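PDB 2J3X: C2 toxin component I from Clostridium botulinum, which transfers the ADP-ribose of NAD to actin, acting as the enzymatic component of a binary toxin. Local coordinates for residues I53-T58 and K143-I147; I260-R265 and N343-S347; L308-F314 and R361-F365; F332-T337 and I400-P405. The protein carries 2 engineered substitutions. All coordinates share one frame; numbering follows the deposited sequence.

The four contacts run through a molecule built from two copies of the ADP-ribosyltransferase fold. Contact 1 closes first along the chain and lies in the N-terminal copy. Contacts 2, 3 and 4 belong to the C-terminal copy, where their segments alternate in sequence. Contacts 1 and 2 are probably counterparts, each setting a Ser-Phe loop against a helix, with centres about 36 Å apart. Contacts 3 and 4, about 13 Å between centres, touch where F363 of strand 363-369 meets F332 of helix 326-336, which packs on the sheet holding strands 363-369 and 397-411. Contacts 1 and 4 meet where the two copies adjoin, F144 from the N-terminal one packing on R402 from the C-terminal one.

Contact 1 of 4, residues I53-T58 and K143-I147. With GOL (glycerol), chain H.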
# COMPACT_ATOMS: atom_id res chain seq x y z
N ILE A 53 -8.98 -5.69 -13.81
CA ILE A 53 -7.85 -4.82 -14.13
C ILE A 53 -7.34 -4.08 -12.88
O ILE A 53 -6.11 -3.93 -12.70
CB ILE A 53 -8.27 -3.81 -15.26
CG1 ILE A 53 -8.22 -4.52 -16.62
CG2 ILE A 53 -7.38 -2.58 -15.31
CD1 ILE A 53 -6.74 -5.08 -17.05
N ASP A 54 -8.26 -3.66 -12.00
CA ASP A 54 -7.82 -3.00 -10.76
C ASP A 54 -6.99 -3.97 -9.92
O ASP A 54 -5.95 -3.60 -9.40
CB ASP A 54 -9.03 -2.48 -9.91
CG ASP A 54 -9.54 -1.09 -10.40
OD1 ASP A 54 -8.81 -0.36 -11.07
OD2 ASP A 54 -10.68 -0.70 -10.05
N ASN A 55 -7.48 -5.20 -9.78
CA ASN A 55 -6.72 -6.20 -9.02
C ASN A 55 -5.38 -6.50 -9.67
O ASN A 55 -4.36 -6.62 -8.99
CB ASN A 55 -7.55 -7.48 -8.94
CG ASN A 55 -8.68 -7.38 -7.94
OD1 ASN A 55 -8.72 -6.51 -7.08
ND2 ASN A 55 -9.60 -8.34 -8.02
N PHE A 56 -5.37 -6.61 -10.98
CA PHE A 56 -4.14 -6.85 -11.73
C PHE A 56 -3.15 -5.68 -11.51
O PHE A 56 -1.95 -5.89 -11.37
CB PHE A 56 -4.46 -7.08 -13.22
CG PHE A 56 -3.27 -7.57 -14.02
CD1 PHE A 56 -2.90 -8.91 -14.01
CD2 PHE A 56 -2.47 -6.66 -14.70
CE1 PHE A 56 -1.77 -9.36 -14.73
CE2 PHE A 56 -1.34 -7.09 -15.40
CZ PHE A 56 -0.99 -8.42 -15.44
N SER A 57 -3.66 -4.45 -11.54
CA SER A 57 -2.80 -3.28 -11.36
C SER A 57 -2.15 -3.26 -9.98
O SER A 57 -1.04 -2.73 -9.79
CB SER A 57 -3.56 -1.95 -11.66
OG SER A 57 -4.44 -1.59 -10.56
N THR A 58 -2.83 -3.87 -8.99
CA THR A 58 -2.23 -4.02 -7.64
C THR A 58 -1.19 -5.15 -7.66
O THR A 58 -0.09 -4.99 -7.13
CB THR A 58 -3.35 -4.37 -6.67
OG1 THR A 58 -4.23 -3.22 -6.58
CG2 THR A 58 -2.80 -4.69 -5.27
N LYS A 143 -4.55 3.13 -1.78
CA LYS A 143 -5.27 2.43 -2.81
C LYS A 143 -4.25 2.04 -3.89
O LYS A 143 -3.79 2.87 -4.65
CB LYS A 143 -6.36 3.36 -3.40
CG LYS A 143 -7.29 2.59 -4.39
CD LYS A 143 -8.40 1.82 -3.65
CE LYS A 143 -9.33 1.13 -4.65
NZ LYS A 143 -10.31 0.39 -3.79
N PHE A 144 -3.86 0.77 -3.90
CA PHE A 144 -2.82 0.34 -4.85
C PHE A 144 -3.26 0.42 -6.30
O PHE A 144 -2.43 0.76 -7.16
CB PHE A 144 -2.37 -1.09 -4.50
CG PHE A 144 -1.87 -1.21 -3.10
CD1 PHE A 144 -0.69 -0.56 -2.67
CD2 PHE A 144 -2.59 -2.00 -2.18
CE1 PHE A 144 -0.23 -0.73 -1.32
CE2 PHE A 144 -2.15 -2.17 -0.86
CZ PHE A 144 -0.98 -1.52 -0.42
N SER A 145 -4.54 0.20 -6.57
CA SER A 145 -5.06 0.21 -7.93
C SER A 145 -5.41 1.66 -8.27
O SER A 145 -5.18 2.55 -7.47
CB SER A 145 -6.32 -0.65 -8.06
OG SER A 145 -7.36 -0.12 -7.21
N PHE A 146 -5.93 1.87 -9.48
CA PHE A 146 -6.56 3.15 -9.81
C PHE A 146 -7.64 3.39 -8.76
O PHE A 146 -8.25 2.42 -8.27
CB PHE A 146 -7.23 3.04 -11.16
CG PHE A 146 -6.26 2.66 -12.24
CD1 PHE A 146 -5.29 3.59 -12.68
CD2 PHE A 146 -6.27 1.36 -12.74
CE1 PHE A 146 -4.35 3.24 -13.70
CE2 PHE A 146 -5.35 0.99 -13.76
CZ PHE A 146 -4.41 1.92 -14.24
N ILE A 147 -7.89 4.65 -8.46
CA ILE A 147 -8.90 5.03 -7.49
C ILE A 147 -10.06 5.68 -8.25
O ILE A 147 -9.83 6.34 -9.30
CB ILE A 147 -8.26 5.91 -6.38
CG1 ILE A 147 -9.15 6.07 -5.16
CG2 ILE A 147 -7.81 7.26 -6.96
CD1 ILE A 147 -8.47 6.90 -4.03
C1 GOL H . -6.97 -3.86 -4.34
O1 GOL H . -6.94 -4.00 -5.75
C2 GOL H . -6.13 -2.65 -4.03
O2 GOL H . -6.51 -1.49 -4.73
C3 GOL H . -6.36 -2.22 -2.62
O3 GOL H . -5.70 -1.01 -2.74
O HOH W 1 -10.92 2.04 -8.76
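In the N-terminal ADP-ribosyltransferase-like fold, the loop between strands 141-143 and 147-150 rests on helix 47-59, with S145 pressed between D54 and S57. The fit is close: S145 CB lies 3.3 Å from D54 O, and S57 OG comes to 3.2 Å from S145 CA. Serine suits both places because it is small, letting the CA atoms of D54 and S145 come within 5.1 Å, and its hydroxyl finds a partner close by. At chi1 77° the hydroxyl of S57 folds back between its own N and carbonyl carbon and donates to D54 O, which the amide of T58 also reaches from the same face. The F146 ring lies against the helix, with D54 OD1 at its edge, in plane, 3.5 Å from CD2, and the carboxylate turned 46° from the ring; I53 CG2 adds an apolar touch at the edge. A water donates to both D54 OD2 and F146 O, and F146 O takes a further bond from S145 OG. A glycerol, probably from the crystallisation liquor, links the other end: its O1 pairs with T58 OG1 at 2.9 Å, its O3 accepts from F144 N at 2.8 Å, and its O2 accepts from S145 N while donating to S145 OG. I85 and L89 of helix 77-90 also pack on F146. This is a strand-connecting loop seated on a helix, an arrangement that recurs in the C-terminal copy of the fold.

Contact 2 of 4, residues I260-R265 and N343-S347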
# COMPACT_ATOMS: atom_id res chain seq x y z
N ILE A 260 25.53 -12.31 15.39
CA ILE A 260 24.94 -11.17 16.06
C ILE A 260 23.41 -11.34 16.15
O ILE A 260 22.81 -11.06 17.18
CB ILE A 260 25.36 -9.86 15.33
CG1 ILE A 260 26.75 -9.41 15.83
CG2 ILE A 260 24.35 -8.75 15.62
CD1 ILE A 260 27.35 -8.21 15.08
N ASN A 261 22.81 -11.79 15.05
CA ASN A 261 21.36 -12.05 14.97
C ASN A 261 20.99 -13.12 16.03
O ASN A 261 20.04 -12.92 16.79
CB ASN A 261 20.98 -12.59 13.57
CG ASN A 261 20.95 -11.50 12.49
OD1 ASN A 261 20.98 -10.30 12.81
ND2 ASN A 261 20.90 -11.92 11.21
N SER A 262 21.76 -14.21 16.08
CA SER A 262 21.45 -15.31 17.05
C SER A 262 21.51 -14.82 18.48
O SER A 262 20.59 -15.06 19.27
CB SER A 262 22.34 -16.53 16.86
OG SER A 262 22.04 -17.10 15.59
N TYR A 263 22.58 -14.10 18.80
CA TYR A 263 22.80 -13.53 20.11
C TYR A 263 21.64 -12.66 20.52
O TYR A 263 21.05 -12.85 21.59
CB TYR A 263 24.11 -12.74 20.10
CG TYR A 263 24.56 -12.11 21.41
CD1 TYR A 263 25.01 -12.91 22.49
CD2 TYR A 263 24.59 -10.72 21.56
CE1 TYR A 263 25.43 -12.34 23.67
CE2 TYR A 263 25.04 -10.12 22.75
CZ TYR A 263 25.47 -10.97 23.81
OH TYR A 263 25.93 -10.41 24.98
N LEU A 264 21.28 -11.72 19.65
CA LEU A 264 20.17 -10.83 19.95
C LEU A 264 18.83 -11.57 20.05
O LEU A 264 18.04 -11.26 20.93
CB LEU A 264 20.11 -9.65 18.93
CG LEU A 264 21.19 -8.59 19.24
CD1 LEU A 264 21.29 -7.59 18.02
CD2 LEU A 264 20.99 -7.79 20.57
N ARG A 265 18.60 -12.53 19.17
CA ARG A 265 17.35 -13.29 19.19
C ARG A 265 17.26 -14.18 20.43
O ARG A 265 16.16 -14.60 20.83
CB ARG A 265 17.22 -14.10 17.90
CG ARG A 265 16.76 -13.23 16.71
CD ARG A 265 17.12 -13.86 15.37
NE ARG A 265 16.98 -12.94 14.23
CZ ARG A 265 17.29 -13.24 12.97
NH1 ARG A 265 17.75 -14.45 12.67
NH2 ARG A 265 17.13 -12.34 11.99
N ASN A 343 11.33 -7.28 16.28
CA ASN A 343 12.56 -7.68 15.59
C ASN A 343 13.66 -7.53 16.61
O ASN A 343 14.12 -6.43 16.84
CB ASN A 343 12.86 -6.75 14.39
CG ASN A 343 11.92 -6.94 13.25
OD1 ASN A 343 12.15 -7.78 12.38
ND2 ASN A 343 10.84 -6.14 13.21
N LEU A 344 14.07 -8.63 17.26
CA LEU A 344 15.07 -8.50 18.33
C LEU A 344 16.45 -8.09 17.82
O LEU A 344 17.12 -7.32 18.47
CB LEU A 344 15.16 -9.82 19.13
CG LEU A 344 13.97 -10.06 20.08
CD1 LEU A 344 14.19 -11.38 20.86
CD2 LEU A 344 13.83 -8.89 21.01
N SER A 345 16.83 -8.56 16.65
CA SER A 345 18.05 -8.16 16.01
C SER A 345 17.81 -6.97 15.05
O SER A 345 16.67 -6.53 14.85
CB SER A 345 18.65 -9.31 15.20
OG SER A 345 20.01 -9.03 14.89
N PHE A 346 18.89 -6.51 14.44
CA PHE A 346 18.80 -5.60 13.26
C PHE A 346 18.00 -6.30 12.17
O PHE A 346 18.05 -7.55 12.07
CB PHE A 346 20.20 -5.27 12.76
CG PHE A 346 21.08 -4.70 13.83
CD1 PHE A 346 21.01 -3.35 14.15
CD2 PHE A 346 21.95 -5.55 14.57
CE1 PHE A 346 21.79 -2.83 15.20
CE2 PHE A 346 22.73 -5.04 15.60
CZ PHE A 346 22.69 -3.67 15.91
N SER A 347 17.29 -5.56 11.33
CA SER A 347 16.52 -6.24 10.30
C SER A 347 16.64 -5.53 8.97
O SER A 347 16.67 -4.29 8.93
CB SER A 347 15.06 -6.45 10.70
OG SER A 347 14.37 -5.23 10.94
O HOH W 2 16.46 -9.70 11.52
O HOH W 3 15.26 -10.38 14.89
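A chi1 of -164° swings OG of S345 opposite its backbone N, while N261, at chi1 -75°, keeps its amide beside its own N; together they let the serine hydroxyl donate to N261 OD1 over 2.6 Å. In this C-terminal ADP-ribosyltransferase fold the loop leads into strand 347-350, which by its sequence probably carries the Ser-Thr-Ser motif of the family, and helix 257-265 packs against that loop. The short bond arrives 24° from the amide's carbonyl plane, and OD1 also bonds the hydroxyl of Y252, so two hydroxyls grip OD1. Beside this bond the contact is apolar, and I260, L264 and F346 are all buried, which suits hydrocarbon side chains: L264 CD1 approaches F346 CE2 at 3.8 Å, and I260 CG2 meets the edge of the same ring near its plane. L344 lays CB against L264 O and CD1 against R265 O, a leucine covering the last helical turn. The extended R265 chain runs along the exposed margin of the contact. One face of its guanidinium is covered by N261 CB, and two waters lie at its edge, in plane: one accepts from both R265 NE and S345 N, the other accepts from R265 NH2 at 2.8 Å and donates to F346 O at 2.7 Å.

Contact 3 of 4, residues L308-F314 and R361-F365; sequences LPSDFSF and RRFIF. Engineered in segment 361-365: R361 (natural residue Ser).
A type I turn from P309 to F312, closed by F312 N to P309 O, sends the chain past the start of strand 363-369, with CA of S313 and CA of R362 7.8 Å apart. That is too far for strand pairing, so in this part of the C-terminal ADP-ribosyltransferase fold the side chains of R362 and F363 reach across to the loop, which helix 326-336 also touches. R362 stretches from CG to NE in extended form and then turns its guanidinium against the loop (chi4 83°): F312 O sits over one face, 3.2 Å from R362 CD, too poorly angled to bond NE. The flat group runs alongside S313, whose own hydroxyl bonds the amide of D315 instead. At the guanidinium edge, in plane, a water accepts from R362 NE at 3.0 Å and from F314 N at the same distance. Next along the strand, F363 inserts among apolar groups. F312 CD1 comes to its edge, 3.8 Å from CZ, and L308 CD1 touches the same carbon. F314 meets F363 obliquely, planes 56° apart, with F363 CE2 at the edge of the F314 ring. Within the loop, L308 CD1 covers the centre of one F312 face, and F312 CE1 one face of F314. Phenylalanines fit because their rings offer faces and edges in several directions. The chemistry thus divides in two: the rings bury apolar surface against each other, while the arginine's charge is probably eased by a carbonyl oxygen and a water shared with the loop.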
# COMPACT_ATOMS: atom_id res chain seq x y z
N LEU A 308 3.19 -19.85 11.95
CA LEU A 308 2.59 -20.70 10.95
C LEU A 308 3.69 -21.58 10.33
O LEU A 308 4.85 -21.24 10.43
CB LEU A 308 1.87 -19.89 9.84
CG LEU A 308 0.63 -19.11 10.33
CD1 LEU A 308 0.17 -18.13 9.26
CD2 LEU A 308 -0.55 -20.03 10.64
N PRO A 309 3.30 -22.68 9.70
CA PRO A 309 4.35 -23.50 9.02
C PRO A 309 5.10 -22.61 8.01
O PRO A 309 4.46 -21.73 7.43
CB PRO A 309 3.52 -24.53 8.23
CG PRO A 309 2.28 -24.68 8.98
CD PRO A 309 1.96 -23.29 9.57
N SER A 310 6.39 -22.85 7.76
CA SER A 310 7.10 -21.96 6.83
C SER A 310 6.41 -21.90 5.48
O SER A 310 6.39 -20.82 4.84
CB SER A 310 8.55 -22.41 6.62
OG SER A 310 8.56 -23.78 6.22
N ASP A 311 5.82 -23.02 5.04
CA ASP A 311 5.26 -23.10 3.72
C ASP A 311 3.73 -23.03 3.74
O ASP A 311 3.06 -23.50 2.82
CB ASP A 311 5.73 -24.40 3.03
CG ASP A 311 5.42 -25.66 3.85
OD1 ASP A 311 5.30 -25.62 5.12
OD2 ASP A 311 5.36 -26.74 3.20
N PHE A 312 3.21 -22.38 4.77
CA PHE A 312 1.80 -22.06 4.84
C PHE A 312 1.35 -21.47 3.51
O PHE A 312 2.01 -20.55 3.00
CB PHE A 312 1.57 -21.01 5.95
CG PHE A 312 0.11 -20.61 6.07
CD1 PHE A 312 -0.43 -19.59 5.24
CD2 PHE A 312 -0.71 -21.26 6.97
CE1 PHE A 312 -1.78 -19.27 5.32
CE2 PHE A 312 -2.04 -20.94 7.07
CZ PHE A 312 -2.60 -19.94 6.24
N SER A 313 0.23 -21.93 2.98
CA SER A 313 -0.24 -21.36 1.69
C SER A 313 -1.65 -20.86 1.80
O SER A 313 -2.51 -21.50 2.46
CB SER A 313 -0.19 -22.45 0.59
OG SER A 313 -0.76 -21.99 -0.64
N PHE A 314 -1.92 -19.78 1.04
CA PHE A 314 -3.27 -19.25 0.91
C PHE A 314 -4.04 -19.74 -0.31
O PHE A 314 -5.17 -19.28 -0.58
CB PHE A 314 -3.19 -17.70 0.85
CG PHE A 314 -2.85 -17.04 2.16
CD1 PHE A 314 -3.81 -16.97 3.20
CD2 PHE A 314 -1.61 -16.45 2.34
CE1 PHE A 314 -3.53 -16.33 4.41
CE2 PHE A 314 -1.31 -15.80 3.55
CZ PHE A 314 -2.32 -15.73 4.58
N ARG A 361 7.94 -15.69 -1.16
CA ARG A 361 7.54 -15.50 0.24
C ARG A 361 6.22 -14.72 0.25
O ARG A 361 6.14 -13.65 -0.37
CB ARG A 361 8.61 -14.72 0.97
CG ARG A 361 9.94 -15.52 1.02
CD ARG A 361 10.84 -14.79 1.95
NE ARG A 361 12.15 -15.41 2.07
CZ ARG A 361 13.12 -14.90 2.83
NH1 ARG A 361 12.90 -13.79 3.51
NH2 ARG A 361 14.31 -15.51 2.89
N ARG A 362 5.21 -15.26 0.93
CA ARG A 362 3.80 -14.77 0.81
C ARG A 362 3.49 -13.57 1.71
O ARG A 362 2.44 -12.92 1.55
CB ARG A 362 2.84 -15.93 1.18
CG ARG A 362 2.94 -17.10 0.20
CD ARG A 362 2.20 -18.30 0.78
NE ARG A 362 2.17 -19.41 -0.19
CZ ARG A 362 3.16 -20.28 -0.39
NH1 ARG A 362 4.29 -20.22 0.28
NH2 ARG A 362 2.99 -21.24 -1.27
N PHE A 363 4.35 -13.31 2.69
CA PHE A 363 3.98 -12.30 3.71
C PHE A 363 4.83 -11.04 3.48
O PHE A 363 6.01 -11.01 3.81
CB PHE A 363 4.12 -12.87 5.14
CG PHE A 363 3.27 -14.11 5.36
CD1 PHE A 363 3.76 -15.39 5.03
CD2 PHE A 363 1.98 -13.99 5.84
CE1 PHE A 363 2.99 -16.55 5.20
CE2 PHE A 363 1.15 -15.16 6.04
CZ PHE A 363 1.68 -16.47 5.71
N ILE A 364 4.21 -10.03 2.86
CA ILE A 364 4.98 -8.88 2.39
C ILE A 364 4.77 -7.75 3.39
O ILE A 364 3.73 -7.14 3.38
CB ILE A 364 4.46 -8.42 1.02
CG1 ILE A 364 4.42 -9.55 -0.02
CG2 ILE A 364 5.26 -7.16 0.54
CD1 ILE A 364 3.33 -9.34 -1.14
N PHE A 365 5.76 -7.46 4.22
CA PHE A 365 5.66 -6.32 5.13
C PHE A 365 5.92 -5.06 4.35
O PHE A 365 6.96 -4.93 3.71
CB PHE A 365 6.60 -6.38 6.30
CG PHE A 365 6.09 -7.28 7.40
CD1 PHE A 365 5.20 -6.82 8.35
CD2 PHE A 365 6.49 -8.61 7.43
CE1 PHE A 365 4.73 -7.66 9.39
CE2 PHE A 365 6.02 -9.46 8.47
CZ PHE A 365 5.13 -8.97 9.43
O HOH W 4 -0.47 -18.54 -1.26

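Contact 4 of 4, residues F332-T337 and I400-P405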
# COMPACT_ATOMS: atom_id res chain seq x y z
N PHE A 332 -6.60 -14.95 8.69
CA PHE A 332 -5.31 -14.30 8.91
C PHE A 332 -5.47 -12.78 9.09
O PHE A 332 -4.84 -12.20 9.97
CB PHE A 332 -4.34 -14.59 7.72
CG PHE A 332 -2.99 -13.97 7.90
CD1 PHE A 332 -2.00 -14.65 8.64
CD2 PHE A 332 -2.68 -12.72 7.32
CE1 PHE A 332 -0.74 -14.10 8.84
CE2 PHE A 332 -1.39 -12.14 7.51
CZ PHE A 332 -0.43 -12.80 8.30
N ILE A 333 -6.29 -12.17 8.24
CA ILE A 333 -6.51 -10.71 8.30
C ILE A 333 -7.16 -10.36 9.64
O ILE A 333 -6.71 -9.41 10.33
CB ILE A 333 -7.36 -10.25 7.12
CG1 ILE A 333 -6.53 -10.41 5.83
CG2 ILE A 333 -7.86 -8.76 7.32
CD1 ILE A 333 -7.36 -10.46 4.51
N ASP A 334 -8.15 -11.16 10.05
CA ASP A 334 -8.88 -10.84 11.30
C ASP A 334 -7.98 -10.98 12.52
O ASP A 334 -8.03 -10.16 13.48
CB ASP A 334 -10.12 -11.71 11.43
CG ASP A 334 -11.24 -11.27 10.48
OD1 ASP A 334 -11.04 -10.31 9.68
OD2 ASP A 334 -12.29 -11.89 10.54
N LYS A 335 -7.15 -12.01 12.51
CA LYS A 335 -6.24 -12.22 13.63
C LYS A 335 -5.14 -11.17 13.72
O LYS A 335 -4.81 -10.66 14.81
CB LYS A 335 -5.61 -13.62 13.56
CG LYS A 335 -4.57 -13.83 14.65
CD LYS A 335 -4.07 -15.23 14.64
CE LYS A 335 -2.95 -15.31 15.66
NZ LYS A 335 -2.34 -16.71 15.72
N TRP A 336 -4.55 -10.84 12.57
CA TRP A 336 -3.25 -10.11 12.62
C TRP A 336 -3.39 -8.62 12.47
O TRP A 336 -2.46 -7.88 12.79
CB TRP A 336 -2.26 -10.68 11.58
CG TRP A 336 -1.71 -12.02 12.08
CD1 TRP A 336 -2.20 -13.28 11.81
CD2 TRP A 336 -0.64 -12.20 12.99
NE1 TRP A 336 -1.48 -14.23 12.53
CE2 TRP A 336 -0.49 -13.59 13.23
CE3 TRP A 336 0.26 -11.31 13.60
CZ2 TRP A 336 0.47 -14.09 14.07
CZ3 TRP A 336 1.24 -11.81 14.44
CH2 TRP A 336 1.31 -13.20 14.69
N THR A 337 -4.54 -8.17 11.97
CA THR A 337 -4.73 -6.72 11.92
C THR A 337 -4.66 -6.24 13.37
O THR A 337 -5.41 -6.73 14.24
CB THR A 337 -6.09 -6.37 11.28
OG1 THR A 337 -6.13 -6.88 9.95
CG2 THR A 337 -6.24 -4.82 11.19
N ILE A 400 0.79 -3.80 12.83
CA ILE A 400 0.04 -3.97 11.63
C ILE A 400 -1.27 -3.25 11.70
O ILE A 400 -2.02 -3.41 12.67
CB ILE A 400 -0.29 -5.51 11.43
CG1 ILE A 400 1.08 -6.23 11.39
CG2 ILE A 400 -1.11 -5.73 10.19
CD1 ILE A 400 0.94 -7.83 11.36
N PHE A 401 -1.53 -2.44 10.68
CA PHE A 401 -2.82 -1.75 10.66
C PHE A 401 -3.69 -2.10 9.48
O PHE A 401 -4.87 -1.70 9.45
CB PHE A 401 -2.58 -0.22 10.85
CG PHE A 401 -1.92 0.44 9.68
CD1 PHE A 401 -2.72 0.86 8.53
CD2 PHE A 401 -0.53 0.64 9.66
CE1 PHE A 401 -2.09 1.46 7.40
CE2 PHE A 401 0.11 1.25 8.50
CZ PHE A 401 -0.67 1.62 7.40
N ARG A 402 -3.19 -2.85 8.49
CA ARG A 402 -4.08 -3.35 7.43
C ARG A 402 -3.34 -4.44 6.69
O ARG A 402 -2.10 -4.42 6.61
CB ARG A 402 -4.39 -2.20 6.44
CG ARG A 402 -5.40 -2.59 5.35
CD ARG A 402 -5.72 -1.35 4.45
NE ARG A 402 -4.54 -0.98 3.65
CZ ARG A 402 -4.56 -0.33 2.47
NH1 ARG A 402 -5.73 0.11 1.96
NH2 ARG A 402 -3.42 -0.15 1.79
N ILE A 403 -4.10 -5.39 6.17
CA ILE A 403 -3.55 -6.52 5.44
C ILE A 403 -4.42 -6.69 4.25
O ILE A 403 -5.65 -6.89 4.35
CB ILE A 403 -3.57 -7.84 6.30
CG1 ILE A 403 -2.70 -7.66 7.53
CG2 ILE A 403 -2.99 -9.02 5.45
CD1 ILE A 403 -3.05 -8.69 8.65
N THR A 404 -3.78 -6.61 3.09
CA THR A 404 -4.47 -6.65 1.81
C THR A 404 -4.10 -7.90 0.98
O THR A 404 -2.93 -8.06 0.65
CB THR A 404 -4.05 -5.41 0.98
OG1 THR A 404 -4.45 -4.22 1.71
CG2 THR A 404 -4.81 -5.43 -0.33
N PRO A 405 -5.08 -8.74 0.62
CA PRO A 405 -4.70 -9.93 -0.22
C PRO A 405 -4.40 -9.51 -1.66
O PRO A 405 -5.06 -8.59 -2.19
CB PRO A 405 -6.00 -10.78 -0.25
CG PRO A 405 -6.93 -10.12 0.69
CD PRO A 405 -6.51 -8.68 0.89
O HOH W 5 -6.61 -5.30 7.65
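The F332 ring has W336 CD1 over one face, offset toward the rim, while I403 CD1 comes to it obliquely from the strand, 4.0 Å from CE2. The W336 indole holds F332 O at its edge, in plane, and I400 CD1 approaches obliquely near CE3; beyond the contact K339 makes a cation-pi interaction with it and F306 meets it edge-to-face. Helix 332-336 runs antiparallel to strand 400-405, the axes 8.4 Å apart at an angle of 173°, so that helix 326-336 packs on the five-stranded sheet of the C-terminal ADP-ribosyltransferase fold. I403 is the central residue of the strand side. Its CD1 fits 3.6 Å from W336 CB and close to T337 N, and its CG2 meets I333 CG1 at 3.8 Å as the two isoleucines slide past each other in opposite directions. Branched isoleucine suits the strand, offering two carbon arms to the helix at once. I333 CD1 continues to P405 CG, and I400 packs its CB 3.5 Å from W336 O. At the helix end T337 holds OG1 beside its own N (chi1 -60°), donating to I333 O at 2.6 Å; T337 N reaches that oxygen from the other face, so two bonds grip it. OG1 also accepts from a water that takes the amide of I403 at 2.9 Å. Opposite D422, F401 and R402 form a classic beta bulge, and R402 salt-bridges D422 and reaches backbone oxygens of T142 and E108 in the N-terminal copy. The chemistry implies a mainly apolar helix-on-strand contact, with the polar end of the helix joined to the strand by one water.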